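Local coordinates for DSBA-like thioredoxin domain-containing protein (Pseudomonas aeruginosa PAO1, PDB 5HFI) that is a cytosolic disulfide reductase of the thioredoxin superfamily that binds glutathione and probably reduces disulfides through thiol chemistry, at residues E106-L111 against E147-A152; T99-A104 against A113-R118. All coordinates share one frame; numbering follows the deposited sequence.

In the fold
Both contacts belong to the helical part of a DsbA-like thioredoxin fold, the run of helices between strands 37-42 and 182-186. They share helix 96-109. Interaction 2 packs its middle, residues 99-104, against the following helix 112-124, near the centre of the chain; interaction 1 joins its C-terminal end to the start of helix 149-157 at the surface. Along the chain the segments alternate: 99-104, 106-111, 113-118, 147-152. Their centres lie about 10 Å apart and they touch, Phe149 CE1 reaching Ala104 CB at 3.7 Å. Helix 96-109 is thus shared by a buried contact, whose Leu116 side chain is about 12 Å from the bound glutathione, and a surface contact.

Interaction 1. Residues E106-L111 against E147-A152; sequences EALDGL and EGFAEA
Leu108, near the C-terminal end of helix 96-109, packs onto the first turn of helix 149-157, a helix-end contact at the surface of the helical domain of this DsbA-like fold. The contact is apolar, and one side chain carries nearly all of it. Branch CD1 of Leu108 lies against the backbone where the second helix begins, with Phe149 CA at 3.5 Å and Gly148 C at 3.6 Å. Side chain meets side chain at two points: CD1 rests 4.0 Å from Phe149 CB, and Leu108 CG sits 3.9 Å from Ala152 CB, one turn further on. Phe149 has CG anti to its backbone N (chi1 -179°), which sends the ring inward onto Ala101 and Ala104; CD1 of Leu108 comes to the ring's edge, near its plane, and not over a face.

Hydrogen bonds from backbone and side chain shape both helix ends. Gly110, with positive phi, breaks the first helix while its N still bonds to Glu106 O; Glu106 OE1 takes a hydrogen bond from Gly112 N at the start of the next helix. Across the contact Gly148 is the N-cap residue. With phi 106° and psi -15° a CB there would be jammed against the carbonyl O of Glu147, so the backbone shape itself calls for glycine. Its O accepts the bond from Ala152 N at 3.0 Å, closing the turn on which Leu108 rests.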
ATOM      1  N   GLU A 106      -3.572 -11.007   4.295  1.00 14.50           N
ATOM      2  CA  GLU A 106      -4.615 -10.710   5.271  1.00 15.22           C
ATOM      3  C   GLU A 106      -5.525 -11.913   5.486  1.00 18.91           C
ATOM      4  O   GLU A 106      -5.911 -12.212   6.622  1.00 18.34           O
ATOM      5  CB  GLU A 106      -5.422  -9.490   4.824  1.00 15.01           C
ATOM      6  CG  GLU A 106      -6.512  -9.070   5.800  1.00 21.51           C
ATOM      7  CD  GLU A 106      -5.963  -8.614   7.141  1.00 30.09           C
ATOM      8  OE1 GLU A 106      -4.806  -8.142   7.193  1.00 21.96           O
ATOM      9  OE2 GLU A 106      -6.694  -8.729   8.148  1.00 37.06           O
ATOM     10  N   ALA A 107      -5.863 -12.625   4.408  1.00 15.35           N
ATOM     11  CA  ALA A 107      -6.738 -13.788   4.529  1.00 14.43           C
ATOM     12  C   ALA A 107      -6.061 -14.921   5.290  1.00 20.11           C
ATOM     13  O   ALA A 107      -6.693 -15.583   6.122  1.00 23.21           O
ATOM     14  CB  ALA A 107      -7.172 -14.263   3.142  1.00 14.92           C
ATOM     15  N   LEU A 108      -4.775 -15.159   5.022  1.00 18.48           N
ATOM     16  CA  LEU A 108      -4.074 -16.278   5.643  1.00 19.12           C
ATOM     17  C   LEU A 108      -3.728 -15.993   7.097  1.00 22.81           C
ATOM     18  O   LEU A 108      -3.959 -16.830   7.975  1.00 25.96           O
ATOM     19  CB  LEU A 108      -2.798 -16.596   4.866  1.00 20.74           C
ATOM     20  CG  LEU A 108      -2.752 -17.840   3.983  1.00 33.11           C
ATOM     21  CD1 LEU A 108      -1.325 -18.060   3.537  1.00 37.04           C
ATOM     22  CD2 LEU A 108      -3.275 -19.058   4.723  1.00 37.25           C
ATOM     23  N   ASP A 109      -3.164 -14.817   7.366  1.00 19.26           N
ATOM     24  CA  ASP A 109      -2.504 -14.582   8.643  1.00 23.19           C
ATOM     25  C   ASP A 109      -2.815 -13.211   9.229  1.00 22.82           C
ATOM     26  O   ASP A 109      -2.195 -12.833  10.231  1.00 20.99           O
ATOM     27  CB  ASP A 109      -0.985 -14.744   8.475  1.00 27.02           C
ATOM     28  CG  ASP A 109      -0.350 -15.532   9.601  1.00 49.01           C
ATOM     29  OD1 ASP A 109      -0.870 -15.480  10.728  1.00 54.55           O
ATOM     30  OD2 ASP A 109       0.676 -16.201   9.364  1.00 58.35           O
ATOM     31  N   GLY A 110      -3.749 -12.459   8.651  1.00 19.62           N
ATOM     32  CA  GLY A 110      -3.992 -11.104   9.114  1.00 18.53           C
ATOM     33  C   GLY A 110      -2.787 -10.201   8.998  1.00 19.28           C
ATOM     34  O   GLY A 110      -2.618  -9.290   9.816  1.00 17.13           O
ATOM     35  N   LEU A 111      -1.934 -10.432   8.000  1.00 16.67           N
ATOM     36  CA  LEU A 111      -0.703  -9.676   7.813  1.00 13.89           C
ATOM     37  C   LEU A 111      -0.766  -8.771   6.586  1.00 12.14           C
ATOM     38  O   LEU A 111       0.249  -8.555   5.919  1.00 11.67           O
ATOM     39  CB  LEU A 111       0.489 -10.624   7.707  1.00 13.56           C
ATOM     40  CG  LEU A 111       0.883 -11.365   8.986  1.00 25.49           C
ATOM     41  CD1 LEU A 111       2.008 -12.337   8.707  1.00 26.45           C
ATOM     42  CD2 LEU A 111       1.296 -10.374  10.055  1.00 25.28           C
ATOM     43  N   GLU A 147       3.884 -21.824   3.825  1.00 29.52           N
ATOM     44  CA  GLU A 147       2.917 -22.920   3.812  1.00 35.68           C
ATOM     45  C   GLU A 147       1.531 -22.340   3.562  1.00 36.39           C
ATOM     46  O   GLU A 147       0.873 -21.847   4.481  1.00 43.45           O
ATOM     47  CB  GLU A 147       2.967 -23.702   5.119  1.00 37.84           C
ATOM     48  CG  GLU A 147       1.965 -24.842   5.193  1.00 48.48           C
ATOM     49  CD  GLU A 147       2.137 -25.851   4.071  1.00 56.84           C
ATOM     50  OE1 GLU A 147       1.558 -25.644   2.983  1.00 59.50           O
ATOM     51  OE2 GLU A 147       2.855 -26.851   4.276  1.00 60.25           O
ATOM     52  N   GLY A 148       1.088 -22.391   2.308  1.00 32.72           N
ATOM     53  CA  GLY A 148      -0.254 -21.990   1.936  1.00 27.33           C
ATOM     54  C   GLY A 148      -0.359 -20.662   1.214  1.00 20.80           C
ATOM     55  O   GLY A 148      -1.412 -20.388   0.625  1.00 20.43           O
ATOM     56  N   PHE A 149       0.682 -19.825   1.233  1.00 18.34           N
ATOM     57  CA  PHE A 149       0.549 -18.503   0.622  1.00 18.09           C
ATOM     58  C   PHE A 149       0.412 -18.598  -0.890  1.00 15.53           C
ATOM     59  O   PHE A 149      -0.330 -17.818  -1.498  1.00 12.83           O
ATOM     60  CB  PHE A 149       1.733 -17.612   0.997  1.00 15.46           C
ATOM     61  CG  PHE A 149       1.648 -16.220   0.432  1.00 17.08           C
ATOM     62  CD1 PHE A 149       0.810 -15.279   1.005  1.00 12.98           C
ATOM     63  CD2 PHE A 149       2.420 -15.850  -0.656  1.00 21.36           C
ATOM     64  CE1 PHE A 149       0.730 -14.000   0.493  1.00 10.23           C
ATOM     65  CE2 PHE A 149       2.347 -14.573  -1.170  1.00 20.64           C
ATOM     66  CZ  PHE A 149       1.501 -13.645  -0.595  1.00 13.29           C
ATOM     67  N   ALA A 150       1.115 -19.546  -1.514  1.00 14.66           N
ATOM     68  CA  ALA A 150       1.019 -19.703  -2.962  1.00 15.49           C
ATOM     69  C   ALA A 150      -0.422 -19.940  -3.390  1.00 19.43           C
ATOM     70  O   ALA A 150      -0.922 -19.288  -4.315  1.00 16.55           O
ATOM     71  CB  ALA A 150       1.916 -20.848  -3.429  1.00 16.35           C
ATOM     72  N   GLU A 151      -1.115 -20.859  -2.712  1.00 17.41           N
ATOM     73  CA  GLU A 151      -2.501 -21.152  -3.063  1.00 18.81           C
ATOM     74  C   GLU A 151      -3.411 -19.976  -2.742  1.00 17.76           C
ATOM     75  O   GLU A 151      -4.319 -19.664  -3.520  1.00 17.42           O
ATOM     76  CB  GLU A 151      -2.993 -22.404  -2.337  1.00 22.57           C
ATOM     77  CG  GLU A 151      -2.349 -23.703  -2.808  1.00 32.75           C
ATOM     78  CD  GLU A 151      -0.880 -23.817  -2.423  1.00 36.95           C
ATOM     79  OE1 GLU A 151      -0.503 -23.254  -1.369  1.00 38.12           O
ATOM     80  OE2 GLU A 151      -0.117 -24.468  -3.178  1.00 37.20           O
ATOM     81  N   ALA A 152      -3.194 -19.322  -1.597  1.00 17.59           N
ATOM     82  CA  ALA A 152      -4.014 -18.169  -1.238  1.00 17.06           C
ATOM     83  C   ALA A 152      -3.821 -17.023  -2.225  1.00 17.61           C
ATOM     84  O   ALA A 152      -4.786 -16.338  -2.585  1.00 14.20           O
ATOM     85  CB  ALA A 152      -3.687 -17.716   0.184  1.00 17.79           C
TER

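Interaction 2. Residues T99-A104 against A113-R118; sequences TAAVLA and AAMLAR
Met115 meets Ala101 and Val102 across an antiparallel helical hairpin, in which helices 96-109 and 112-124 follow each other in the helical domain of the thioredoxin-type fold. The short axes approach to 8.4 Å at 149°, burying Ala101, Val102, Met115 and Leu116 between them. From its helix, Met115 CB points at the partner without packing closely on it. CG, anti to the backbone N (chi1 161°), makes the main contact: it lies 3.7 Å from Ala101 O and 3.9 Å from Val102 CA, against the partner's backbone, and 4.1 Å from Val102 CG2. Bends at chi2 and chi3 then turn the chain, bringing SD to 4.3 Å from Ala101 CB, while CE swings away from that methyl. Beyond the hairpin, Met115 also touches Leu143.

Val102 fills the other part of the interface. Its CG1 is anti to the backbone N, leaving CG2 beside that N and directed at Leu116. Leu116 continues to Tyr11 and Tyr13 of strand 8-13, its side chain about 9 Å from that of Cys17, the covalent glutathione site. The two side chains cross at a slant, with Val102 CG2 3.9 Å from Leu116 CB.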
ATOM      1  N   THR A  99      -1.550  -6.212  -4.995  1.00  6.98           N
ATOM      2  CA  THR A  99      -2.756  -6.096  -4.183  1.00  7.07           C
ATOM      3  C   THR A  99      -3.286  -7.471  -3.795  1.00  7.36           C
ATOM      4  O   THR A  99      -3.696  -7.681  -2.647  1.00  6.79           O
ATOM      5  CB  THR A  99      -3.827  -5.289  -4.918  1.00  7.85           C
ATOM      6  OG1 THR A  99      -3.299  -4.002  -5.268  1.00  9.35           O
ATOM      7  CG2 THR A  99      -5.048  -5.094  -4.026  1.00  8.38           C
ATOM      8  N   ALA A 100      -3.275  -8.424  -4.732  1.00  8.33           N
ATOM      9  CA  ALA A 100      -3.674  -9.788  -4.400  1.00 11.38           C
ATOM     10  C   ALA A 100      -2.793 -10.378  -3.305  1.00  6.01           C
ATOM     11  O   ALA A 100      -3.280 -11.140  -2.460  1.00  8.67           O
ATOM     12  CB  ALA A 100      -3.633 -10.671  -5.649  1.00 11.47           C
ATOM     13  N   ALA A 101      -1.504 -10.035  -3.297  1.00  6.07           N
ATOM     14  CA  ALA A 101      -0.618 -10.516  -2.240  1.00  6.80           C
ATOM     15  C   ALA A 101      -1.020  -9.946  -0.885  1.00  6.59           C
ATOM     16  O   ALA A 101      -0.962 -10.647   0.132  1.00  7.06           O
ATOM     17  CB  ALA A 101       0.833 -10.158  -2.567  1.00  6.62           C
ATOM     18  N   VAL A 102      -1.430  -8.677  -0.853  1.00  7.49           N
ATOM     19  CA  VAL A 102      -1.908  -8.079   0.391  1.00  8.04           C
ATOM     20  C   VAL A 102      -3.181  -8.778   0.853  1.00 11.09           C
ATOM     21  O   VAL A 102      -3.333  -9.122   2.031  1.00  9.72           O
ATOM     22  CB  VAL A 102      -2.132  -6.566   0.205  1.00  7.80           C
ATOM     23  CG1 VAL A 102      -2.890  -5.985   1.385  1.00  8.85           C
ATOM     24  CG2 VAL A 102      -0.799  -5.846  -0.008  1.00  8.13           C
ATOM     25  N   LEU A 103      -4.117  -8.995  -0.075  1.00  7.27           N
ATOM     26  CA  LEU A 103      -5.339  -9.726   0.251  1.00  9.29           C
ATOM     27  C   LEU A 103      -5.026 -11.115   0.788  1.00  9.24           C
ATOM     28  O   LEU A 103      -5.620 -11.554   1.781  1.00 13.79           O
ATOM     29  CB  LEU A 103      -6.235  -9.832  -0.983  1.00  9.54           C
ATOM     30  CG  LEU A 103      -7.008  -8.583  -1.402  1.00 14.83           C
ATOM     31  CD1 LEU A 103      -7.829  -8.872  -2.649  1.00 13.13           C
ATOM     32  CD2 LEU A 103      -7.900  -8.115  -0.267  1.00 20.83           C
ATOM     33  N   ALA A 104      -4.097 -11.825   0.140  1.00  7.63           N
ATOM     34  CA  ALA A 104      -3.763 -13.180   0.565  1.00 11.30           C
ATOM     35  C   ALA A 104      -3.114 -13.188   1.944  1.00 11.22           C
ATOM     36  O   ALA A 104      -3.427 -14.046   2.777  1.00 11.98           O
ATOM     37  CB  ALA A 104      -2.848 -13.840  -0.466  1.00  9.24           C
ATOM     38  N   ALA A 113      -1.295  -5.423   6.312  1.00 10.07           N
ATOM     39  CA  ALA A 113      -0.515  -4.197   6.457  1.00 13.30           C
ATOM     40  C   ALA A 113       0.982  -4.484   6.427  1.00 10.91           C
ATOM     41  O   ALA A 113       1.754  -3.729   5.822  1.00 10.87           O
ATOM     42  CB  ALA A 113      -0.899  -3.481   7.751  1.00 15.52           C
ATOM     43  N   ALA A 114       1.411  -5.571   7.074  1.00 11.05           N
ATOM     44  CA  ALA A 114       2.826  -5.930   7.046  1.00 12.86           C
ATOM     45  C   ALA A 114       3.267  -6.316   5.642  1.00  9.07           C
ATOM     46  O   ALA A 114       4.387  -5.999   5.227  1.00  9.08           O
ATOM     47  CB  ALA A 114       3.104  -7.070   8.027  1.00 14.14           C
ATOM     48  N   MET A 115       2.401  -6.996   4.891  1.00  7.53           N
ATOM     49  CA  MET A 115       2.774  -7.392   3.536  1.00 10.90           C
ATOM     50  C   MET A 115       2.854  -6.182   2.613  1.00 10.54           C
ATOM     51  O   MET A 115       3.750  -6.102   1.764  1.00 10.27           O
ATOM     52  CB  MET A 115       1.784  -8.428   3.000  1.00  8.77           C
ATOM     53  CG  MET A 115       1.789  -8.588   1.483  1.00  9.78           C
ATOM     54  SD  MET A 115       3.356  -9.181   0.793  1.00 30.22           S
ATOM     55  CE  MET A 115       3.834 -10.443   1.943  1.00 22.72           C
ATOM     56  N   LEU A 116       1.935  -5.221   2.766  1.00 11.13           N
ATOM     57  CA  LEU A 116       2.007  -4.000   1.967  1.00  7.24           C
ATOM     58  C   LEU A 116       3.314  -3.260   2.217  1.00  6.92           C
ATOM     59  O   LEU A 116       3.976  -2.819   1.270  1.00  8.23           O
ATOM     60  CB  LEU A 116       0.812  -3.091   2.270  1.00  7.63           C
ATOM     61  CG  LEU A 116       0.834  -1.711   1.603  1.00  8.32           C
ATOM     62  CD1 LEU A 116       0.810  -1.837   0.083  1.00  8.36           C
ATOM     63  CD2 LEU A 116      -0.322  -0.838   2.087  1.00  9.55           C
ATOM     64  N   ALA A 117       3.702  -3.115   3.489  1.00  7.42           N
ATOM     65  CA  ALA A 117       4.960  -2.448   3.810  1.00  9.00           C
ATOM     66  C   ALA A 117       6.149  -3.187   3.208  1.00  8.73           C
ATOM     67  O   ALA A 117       7.100  -2.560   2.723  1.00  7.71           O
ATOM     68  CB  ALA A 117       5.120  -2.327   5.326  1.00  9.53           C
ATOM     69  N   ARG A 118       6.116  -4.523   3.236  1.00  9.15           N
ATOM     70  CA  ARG A 118       7.211  -5.304   2.664  1.00  8.29           C
ATOM     71  C   ARG A 118       7.246  -5.174   1.147  1.00  8.12           C
ATOM     72  O   ARG A 118       8.328  -5.087   0.551  1.00  8.05           O
ATOM     73  CB  ARG A 118       7.075  -6.772   3.067  1.00  8.84           C
ATOM     74  CG  ARG A 118       8.215  -7.655   2.571  1.00  9.32           C
ATOM     75  CD  ARG A 118       9.526  -7.299   3.262  1.00 13.36           C
ATOM     76  NE  ARG A 118      10.674  -7.970   2.657  1.00 14.12           N
ATOM     77  CZ  ARG A 118      11.415  -7.455   1.679  1.00 17.14           C
ATOM     78  NH1 ARG A 118      11.129  -6.257   1.184  1.00 11.59           N
ATOM     79  NH2 ARG A 118      12.443  -8.139   1.193  1.00 15.06           N
TER